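Effector protein Lem4 (lpg1101) (Legionella pneumophila subsp. pneumophila, PDB 6CGK) is a membrane-associated protein tyrosine phosphatase effector, of which this chain is the magnesium-binding haloacid dehalogenase (HAD) domain. Local coordinates at residues A[42-48]-A[96-100]; A[85-89]-A[199-205]. The protein carries 1 engineered substitution. All coordinates share one frame; numbering follows the deposited sequence. Where two conformers were deposited one is given.

Contact 1. Residues A[42-48]-A[96-100]; sequences CEALSTK and NHENY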
ATOM      1  N   CYS A  42     -15.402  -8.649   3.094  1.00 25.30           N
ATOM      2  CA  CYS A  42     -14.634  -7.619   3.761  0.74 26.20           C
ATOM      3  C   CYS A  42     -15.146  -7.411   5.188  1.00 27.04           C
ATOM      4  O   CYS A  42     -14.348  -7.359   6.129  1.00 28.10           O
ATOM      5  CB  CYS A  42     -14.711  -6.358   2.918  0.74 27.61           C
ATOM      6  SG  CYS A  42     -13.753  -5.020   3.518  0.74 28.38           S
ATOM      7  N   GLU A  43     -16.477  -7.358   5.374  1.00 24.98           N
ATOM      8  CA  GLU A  43     -17.001  -7.224   6.723  1.00 27.73           C
ATOM      9  C   GLU A  43     -16.613  -8.434   7.584  1.00 27.74           C
ATOM     10  O   GLU A  43     -16.264  -8.283   8.761  1.00 27.09           O
ATOM     11  CB  GLU A  43     -18.513  -7.044   6.660  1.00 32.19           C
ATOM     12  CG  GLU A  43     -19.150  -7.184   7.992  1.00 34.89           C
ATOM     13  CD  GLU A  43     -18.999  -5.934   8.845  1.00 50.93           C
ATOM     14  OE1 GLU A  43     -19.224  -6.066  10.070  1.00 53.63           O
ATOM     15  OE2 GLU A  43     -18.649  -4.841   8.307  1.00 48.72           O
ATOM     16  N   ALA A  44     -16.697  -9.649   7.027  1.00 26.78           N
ATOM     17  CA  ALA A  44     -16.350 -10.833   7.805  1.00 28.19           C
ATOM     18  C   ALA A  44     -14.873 -10.819   8.216  1.00 27.47           C
ATOM     19  O   ALA A  44     -14.531 -11.139   9.361  1.00 26.74           O
ATOM     20  CB  ALA A  44     -16.644 -12.094   6.988  1.00 27.10           C
ATOM     21  N   LEU A  45     -13.989 -10.453   7.300  1.00 24.84           N
ATOM     22  CA  LEU A  45     -12.550 -10.463   7.635  1.00 23.17           C
ATOM     23  C   LEU A  45     -12.165  -9.330   8.591  1.00 28.93           C
ATOM     24  O   LEU A  45     -11.132  -9.422   9.272  1.00 26.21           O
ATOM     25  CB  LEU A  45     -11.697 -10.376   6.370  1.00 25.44           C
ATOM     26  CG  LEU A  45     -11.494 -11.737   5.694  1.00 26.64           C
ATOM     27  CD1 LEU A  45     -11.071 -11.634   4.229  1.00 25.68           C
ATOM     28  CD2 LEU A  45     -10.481 -12.571   6.475  1.00 24.36           C
ATOM     29  N   SER A  46     -12.987  -8.295   8.692  1.00 26.86           N
ATOM     30  CA  SER A  46     -12.556  -7.098   9.422  1.00 23.25           C
ATOM     31  C   SER A  46     -12.157  -7.417  10.860  1.00 31.06           C
ATOM     32  O   SER A  46     -11.261  -6.775  11.427  1.00 29.05           O
ATOM     33  CB  SER A  46     -13.686  -6.049   9.401  1.00 23.96           C
ATOM     34  OG  SER A  46     -14.857  -6.480  10.119  1.00 27.72           O
ATOM     35  N   THR A  47     -12.842  -8.370  11.490  1.00 25.63           N
ATOM     36  CA  THR A  47     -12.608  -8.676  12.890  1.00 27.84           C
ATOM     37  C   THR A  47     -11.665  -9.864  13.092  1.00 29.63           C
ATOM     38  O   THR A  47     -11.532 -10.354  14.220  1.00 33.35           O
ATOM     39  CB  THR A  47     -13.938  -8.941  13.594  1.00 32.36           C
ATOM     40  OG1 THR A  47     -14.672  -9.947  12.895  1.00 32.46           O
ATOM     41  CG2 THR A  47     -14.791  -7.692  13.586  1.00 29.51           C
ATOM     42  N   LYS A  48     -11.042 -10.356  12.030  1.00 24.56           N
ATOM     43  CA  LYS A  48     -10.216 -11.568  12.119  1.00 24.66           C
ATOM     44  C   LYS A  48      -8.770 -11.152  12.397  1.00 24.31           C
ATOM     45  O   LYS A  48      -7.984 -10.839  11.483  1.00 23.25           O
ATOM     46  CB  LYS A  48     -10.338 -12.400  10.852  1.00 27.18           C
ATOM     47  CG  LYS A  48     -11.816 -12.906  10.570  1.00 25.93           C
ATOM     48  CD  LYS A  48     -12.434 -13.553  11.791  1.00 28.72           C
ATOM     49  CE  LYS A  48     -13.873 -14.047  11.506  1.00 27.85           C
ATOM     50  NZ  LYS A  48     -14.888 -12.938  11.707  1.00 31.42           N
ATOM     51  N   ASN A  96      -9.899   0.801   3.996  1.00 26.93           N
ATOM     52  CA  ASN A  96     -10.380  -0.539   4.304  1.00 26.78           C
ATOM     53  C   ASN A  96      -9.819  -0.988   5.661  1.00 27.84           C
ATOM     54  O   ASN A  96      -9.019  -0.304   6.299  1.00 24.37           O
ATOM     55  CB  ASN A  96      -9.994  -1.501   3.175  1.00 24.20           C
ATOM     56  CG  ASN A  96     -10.981  -2.644   3.024  1.00 28.87           C
ATOM     57  OD1 ASN A  96     -11.511  -3.142   4.009  1.00 31.48           O
ATOM     58  ND2 ASN A  96     -11.283  -3.006   1.784  1.00 29.30           N
ATOM     59  N   HIS A  97     -10.272  -2.145   6.108  1.00 24.39           N
ATOM     60  CA  HIS A  97      -9.907  -2.705   7.405  1.00 22.33           C
ATOM     61  C   HIS A  97      -8.520  -3.311   7.366  1.00 26.36           C
ATOM     62  O   HIS A  97      -8.158  -3.987   6.401  1.00 25.54           O
ATOM     63  CB  HIS A  97     -10.877  -3.830   7.785  1.00 22.95           C
ATOM     64  CG  HIS A  97     -12.305  -3.404   7.850  1.00 26.00           C
ATOM     65  ND1 HIS A  97     -12.825  -2.706   8.918  1.00 27.45           N
ATOM     66  CD2 HIS A  97     -13.326  -3.588   6.980  1.00 23.96           C
ATOM     67  CE1 HIS A  97     -14.111  -2.479   8.704  1.00 27.64           C
ATOM     68  NE2 HIS A  97     -14.441  -3.001   7.533  1.00 28.69           N
ATOM     69  N   GLU A  98      -7.770  -3.105   8.456  1.00 22.13           N
ATOM     70  CA  GLU A  98      -6.435  -3.674   8.579  1.00 21.87           C
ATOM     71  C   GLU A  98      -6.442  -5.181   8.378  1.00 21.78           C
ATOM     72  O   GLU A  98      -5.518  -5.749   7.765  1.00 22.96           O
ATOM     73  CB  GLU A  98      -5.883  -3.354   9.961  1.00 22.86           C
ATOM     74  CG  GLU A  98      -4.441  -3.752  10.079  1.00 29.14           C
ATOM     75  CD  GLU A  98      -3.835  -3.304  11.384  1.00 47.35           C
ATOM     76  OE1 GLU A  98      -4.460  -2.477  12.082  1.00 43.68           O
ATOM     77  OE2 GLU A  98      -2.730  -3.778  11.714  1.00 46.24           O
ATOM     78  N   ASN A  99      -7.420  -5.860   8.970  1.00 21.40           N
ATOM     79  CA  ASN A  99      -7.399  -7.324   8.879  1.00 20.74           C
ATOM     80  C   ASN A  99      -7.792  -7.821   7.497  1.00 23.38           C
ATOM     81  O   ASN A  99      -7.410  -8.940   7.101  1.00 24.65           O
ATOM     82  CB  ASN A  99      -8.291  -7.922   9.960  1.00 21.66           C
ATOM     83  CG  ASN A  99      -7.649  -7.793  11.318  1.00 21.67           C
ATOM     84  OD1 ASN A  99      -6.414  -7.810  11.417  1.00 22.23           O
ATOM     85  ND2 ASN A  99      -8.466  -7.626  12.368  1.00 24.52           N
ATOM     86  N   TYR A 100      -8.561  -7.042   6.748  1.00 23.90           N
ATOM     87  CA  TYR A 100      -8.843  -7.453   5.372  1.00 23.53           C
ATOM     88  C   TYR A 100      -7.581  -7.319   4.529  1.00 23.31           C
ATOM     89  O   TYR A 100      -7.258  -8.199   3.716  1.00 23.51           O
ATOM     90  CB  TYR A 100      -9.970  -6.602   4.800  1.00 23.33           C
ATOM     91  CG  TYR A 100     -10.400  -6.954   3.393  1.00 24.68           C
ATOM     92  CD1 TYR A 100     -11.167  -8.104   3.150  1.00 21.78           C
ATOM     93  CD2 TYR A 100     -10.052  -6.133   2.312  1.00 25.21           C
ATOM     94  CE1 TYR A 100     -11.589  -8.418   1.860  1.00 26.28           C
ATOM     95  CE2 TYR A 100     -10.469  -6.428   1.025  1.00 24.73           C
ATOM     96  CZ  TYR A 100     -11.242  -7.584   0.805  1.00 27.89           C
ATOM     97  OH  TYR A 100     -11.688  -7.893  -0.465  1.00 30.71           O
TER
HETATM   98  O   HOH W   1     -16.871  -3.184   6.343  1.00 41.10           O
HETATM   99  O   HOH W   2      -9.438  -4.790  10.776  1.00 25.25           O
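C42 and S46, one turn apart on helix 40-46, meet H97 and Y100 at the start of helix 98-107. In this HAD domain, with its Rossmann-like parallel sheet, the 96-100 segment follows strand 89-93 beside the phosphate pocket. S46 CB sits almost over the centre of the H97 ring, 3.3 Å from the centroid, as a CH-pi contact. In the conformer given, the sulfur of C42 lies at the edge of that same ring, in its plane. It also rests over one face of Y100, 4.0 Å from the centroid and 14° off the normal. C42 SG is anti to the backbone N (chi1 -176°), which carries it to both rings and, less certainly, close to N96 OD1. L45 CD1 reaches Y100 CD1 obliquely. At the other end, N99 ND2 donates to S46 O at 3.1 Å, from above the carbonyl plane. A water donates to S46 O as well and accepts from N99 N, which gives the two segments a second polar link. N96 is positioned by two bonds: its ND2 is hydrogen-bonded to D25 OD2, D25 being a magnesium ligand, and its OD1 accepts the N-H of H97 on a lone pair in the carbonyl plane. H97 is the N-cap residue of helix 98-107. Its NE2 lies 2.7 Å from the oxygen of another water, which donates to E43 OE2.

Contact 2. Residues A[85-89]-A[199-205]; sequences HPQVK and CDIAVKE
The 85-89 loop passes beside the first turns of helix 200-206, with Q87 CA and A202 CA 5.4 Å apart and no hydrogen bond between the segments. Q87 makes most of the loop's side of the contact. Its chain is bent at chi2 (87°), so the amide turns along the helix surface. Q87 CG packs on I201 CG2 at 3.7 Å. Q87 NE2 touches two aliphatic carbons on its helix side, I201 CG2 at 3.5 Å and E205 CG at 3.4 Å. The side chains of I201 and E205 each cross that of Q87 at about a right angle. E205 is poorly ordered, so its place is less certain. Deeper in, V88 CG2 meets A202 CB at 4.0 Å and lies more loosely near C199 SG. C199 is the N-cap residue of the helix and packs on N18 and F149. N18 ND2 in turn bonds Q87 O. Across the loop, K89 NZ donates to H85 NE2 at 2.8 Å, close to the ring plane. This is plain packing away from the magnesium site: the last helix of this domain, 200-206, lies against the loop that leads from helix 72-82 into strand 89-93 of the parallel HAD sheet.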
ATOM      1  N   HIS A  85      13.932  -3.909   0.934  1.00 38.23           N
ATOM      2  CA  HIS A  85      13.947  -3.420   2.304  1.00 40.95           C
ATOM      3  C   HIS A  85      15.341  -3.618   2.895  1.00 41.86           C
ATOM      4  O   HIS A  85      15.972  -4.655   2.652  1.00 42.23           O
ATOM      5  CB  HIS A  85      12.902  -4.179   3.125  1.00 40.29           C
ATOM      6  CG  HIS A  85      12.715  -3.660   4.517  1.00 35.66           C
ATOM      7  ND1 HIS A  85      13.480  -4.093   5.579  1.00 42.72           N
ATOM      8  CD2 HIS A  85      11.831  -2.767   5.026  1.00 41.29           C
ATOM      9  CE1 HIS A  85      13.078  -3.484   6.681  1.00 43.29           C
ATOM     10  NE2 HIS A  85      12.090  -2.666   6.371  1.00 41.13           N
ATOM     11  N   PRO A  86      15.860  -2.657   3.687  1.00 42.25           N
ATOM     12  CA  PRO A  86      15.261  -1.410   4.171  1.00 43.33           C
ATOM     13  C   PRO A  86      15.557  -0.184   3.315  1.00 48.06           C
ATOM     14  O   PRO A  86      15.189   0.917   3.742  1.00 43.55           O
ATOM     15  CB  PRO A  86      15.897  -1.250   5.552  1.00 38.91           C
ATOM     16  CG  PRO A  86      17.279  -1.791   5.363  1.00 39.42           C
ATOM     17  CD  PRO A  86      17.158  -2.918   4.338  1.00 46.68           C
ATOM     18  N   GLN A  87      16.194  -0.350   2.149  1.00 37.41           N
ATOM     19  CA  GLN A  87      16.495   0.824   1.327  1.00 39.52           C
ATOM     20  C   GLN A  87      15.223   1.512   0.833  1.00 35.54           C
ATOM     21  O   GLN A  87      15.227   2.730   0.596  1.00 34.67           O
ATOM     22  CB  GLN A  87      17.382   0.440   0.141  1.00 43.17           C
ATOM     23  CG  GLN A  87      18.879   0.494   0.421  1.00 56.06           C
ATOM     24  CD  GLN A  87      19.421  -0.792   0.999  1.00 66.50           C
ATOM     25  OE1 GLN A  87      18.753  -1.826   0.990  1.00 74.57           O
ATOM     26  NE2 GLN A  87      20.653  -0.742   1.495  1.00 80.51           N
ATOM     27  N   VAL A  88      14.130   0.759   0.692  1.00 33.03           N
ATOM     28  CA  VAL A  88      12.833   1.276   0.272  1.00 33.85           C
ATOM     29  C   VAL A  88      11.796   0.713   1.229  1.00 33.20           C
ATOM     30  O   VAL A  88      11.846  -0.469   1.568  1.00 32.62           O
ATOM     31  CB  VAL A  88      12.506   0.872  -1.179  1.00 35.38           C
ATOM     32  CG1 VAL A  88      11.152   1.441  -1.615  1.00 29.42           C
ATOM     33  CG2 VAL A  88      13.655   1.287  -2.100  1.00 32.43           C
ATOM     34  N   LYS A  89      10.890   1.565   1.705  1.00 31.52           N
ATOM     35  CA  LYS A  89       9.824   1.134   2.597  1.00 30.10           C
ATOM     36  C   LYS A  89       8.498   1.242   1.867  1.00 28.35           C
ATOM     37  O   LYS A  89       8.302   2.139   1.043  1.00 28.82           O
ATOM     38  CB  LYS A  89       9.770   1.983   3.879  1.00 36.65           C
ATOM     39  CG  LYS A  89      10.916   1.723   4.857  1.00 52.90           C
ATOM     40  CD  LYS A  89      10.485   0.734   5.935  1.00 61.00           C
ATOM     41  CE  LYS A  89      11.582   0.516   6.968  1.00 58.52           C
ATOM     42  NZ  LYS A  89      11.170  -0.512   7.977  1.00 61.47           N
ATOM     43  N   CYS A 199      16.839   5.289  -6.868  1.00 58.55           N
ATOM     44  CA  CYS A 199      17.316   4.913  -5.534  1.00 53.78           C
ATOM     45  C   CYS A 199      18.645   4.178  -5.706  1.00 52.84           C
ATOM     46  O   CYS A 199      18.671   2.955  -5.877  1.00 51.92           O
ATOM     47  CB  CYS A 199      16.299   4.052  -4.786  1.00 52.54           C
ATOM     48  SG  CYS A 199      14.666   4.821  -4.511  1.00 52.85           S
ATOM     49  N   ASP A 200      19.739   4.930  -5.623  1.00 54.62           N
ATOM     50  CA  ASP A 200      21.057   4.376  -5.911  1.00 62.90           C
ATOM     51  C   ASP A 200      21.375   3.180  -5.018  1.00 60.81           C
ATOM     52  O   ASP A 200      21.833   2.133  -5.498  1.00 55.99           O
ATOM     53  CB  ASP A 200      22.115   5.468  -5.754  1.00 58.63           C
ATOM     54  N   ILE A 201      21.151   3.315  -3.710  1.00 58.63           N
ATOM     55  CA  ILE A 201      21.540   2.234  -2.812  1.00 64.28           C
ATOM     56  C   ILE A 201      20.615   1.045  -2.993  1.00 66.40           C
ATOM     57  O   ILE A 201      21.031  -0.109  -2.819  1.00 61.65           O
ATOM     58  CB  ILE A 201      21.560   2.703  -1.349  1.00 74.20           C
ATOM     59  CG1 ILE A 201      22.278   4.051  -1.229  1.00 73.36           C
ATOM     60  CG2 ILE A 201      22.227   1.641  -0.476  1.00 71.95           C
ATOM     61  CD1 ILE A 201      23.715   4.025  -1.709  1.00 74.25           C
ATOM     62  N   ALA A 202      19.357   1.299  -3.349  1.00 56.61           N
ATOM     63  CA  ALA A 202      18.464   0.205  -3.702  1.00 60.10           C
ATOM     64  C   ALA A 202      19.061  -0.640  -4.822  1.00 55.31           C
ATOM     65  O   ALA A 202      19.202  -1.862  -4.691  1.00 54.63           O
ATOM     66  CB  ALA A 202      17.094   0.752  -4.110  1.00 53.34           C
ATOM     67  N   VAL A 203      19.434  -0.001  -5.931  1.00 51.96           N
ATOM     68  CA  VAL A 203      19.883  -0.772  -7.084  1.00 50.58           C
ATOM     69  C   VAL A 203      21.260  -1.389  -6.834  1.00 59.39           C
ATOM     70  O   VAL A 203      21.579  -2.446  -7.389  1.00 54.86           O
ATOM     71  CB  VAL A 203      19.855   0.111  -8.349  1.00 51.01           C
ATOM     72  CG1 VAL A 203      20.762   1.327  -8.195  1.00 49.59           C
ATOM     73  CG2 VAL A 203      20.233  -0.705  -9.573  1.00 57.29           C
ATOM     74  N   LYS A 204      22.088  -0.768  -5.987  1.00 55.20           N
ATOM     75  CA  LYS A 204      23.380  -1.376  -5.666  1.00 60.40           C
ATOM     76  C   LYS A 204      23.196  -2.683  -4.903  1.00 68.85           C
ATOM     77  O   LYS A 204      23.900  -3.666  -5.166  1.00 68.81           O
ATOM     78  CB  LYS A 204      24.247  -0.403  -4.869  1.00 61.12           C
ATOM     79  N   GLU A 205      22.252  -2.715  -3.957  1.00 75.68           N
ATOM     80  CA  GLU A 205      21.991  -3.949  -3.219  1.00 88.69           C
ATOM     81  C   GLU A 205      21.275  -4.980  -4.086  1.00 85.99           C
ATOM     82  O   GLU A 205      21.464  -6.188  -3.898  1.00 87.42           O
ATOM     83  CB  GLU A 205      21.168  -3.644  -1.963  1.00 94.79           C
ATOM     84  CG  GLU A 205      21.868  -2.748  -0.947  1.00100.24           C
ATOM     85  CD  GLU A 205      22.914  -3.484  -0.132  1.00109.82           C
ATOM     86  OE1 GLU A 205      22.576  -4.521   0.477  1.00114.74           O
ATOM     87  OE2 GLU A 205      24.075  -3.028  -0.104  1.00114.19           O
TER

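The two contacts lie on opposite sides of the domain centre, with centres 32 Å apart and nearest atoms about 15 Å apart. They do not touch. Their segments alternate along the chain, in the order 42-48, 85-89, 96-100 and 199-205. Strand 89-93 of the five-stranded parallel sheet joins them: contact 2 involves the loop entering this strand, and contact 1 involves the segment soon after it, leading into helix 98-107. Contact 1 thus sits at the strand's C-terminal end, near the magnesium and phosphate, where helix 40-46 packs. Contact 2 sits at the N-terminal end, where the last helix of this domain, 200-206, packs, away from the active site.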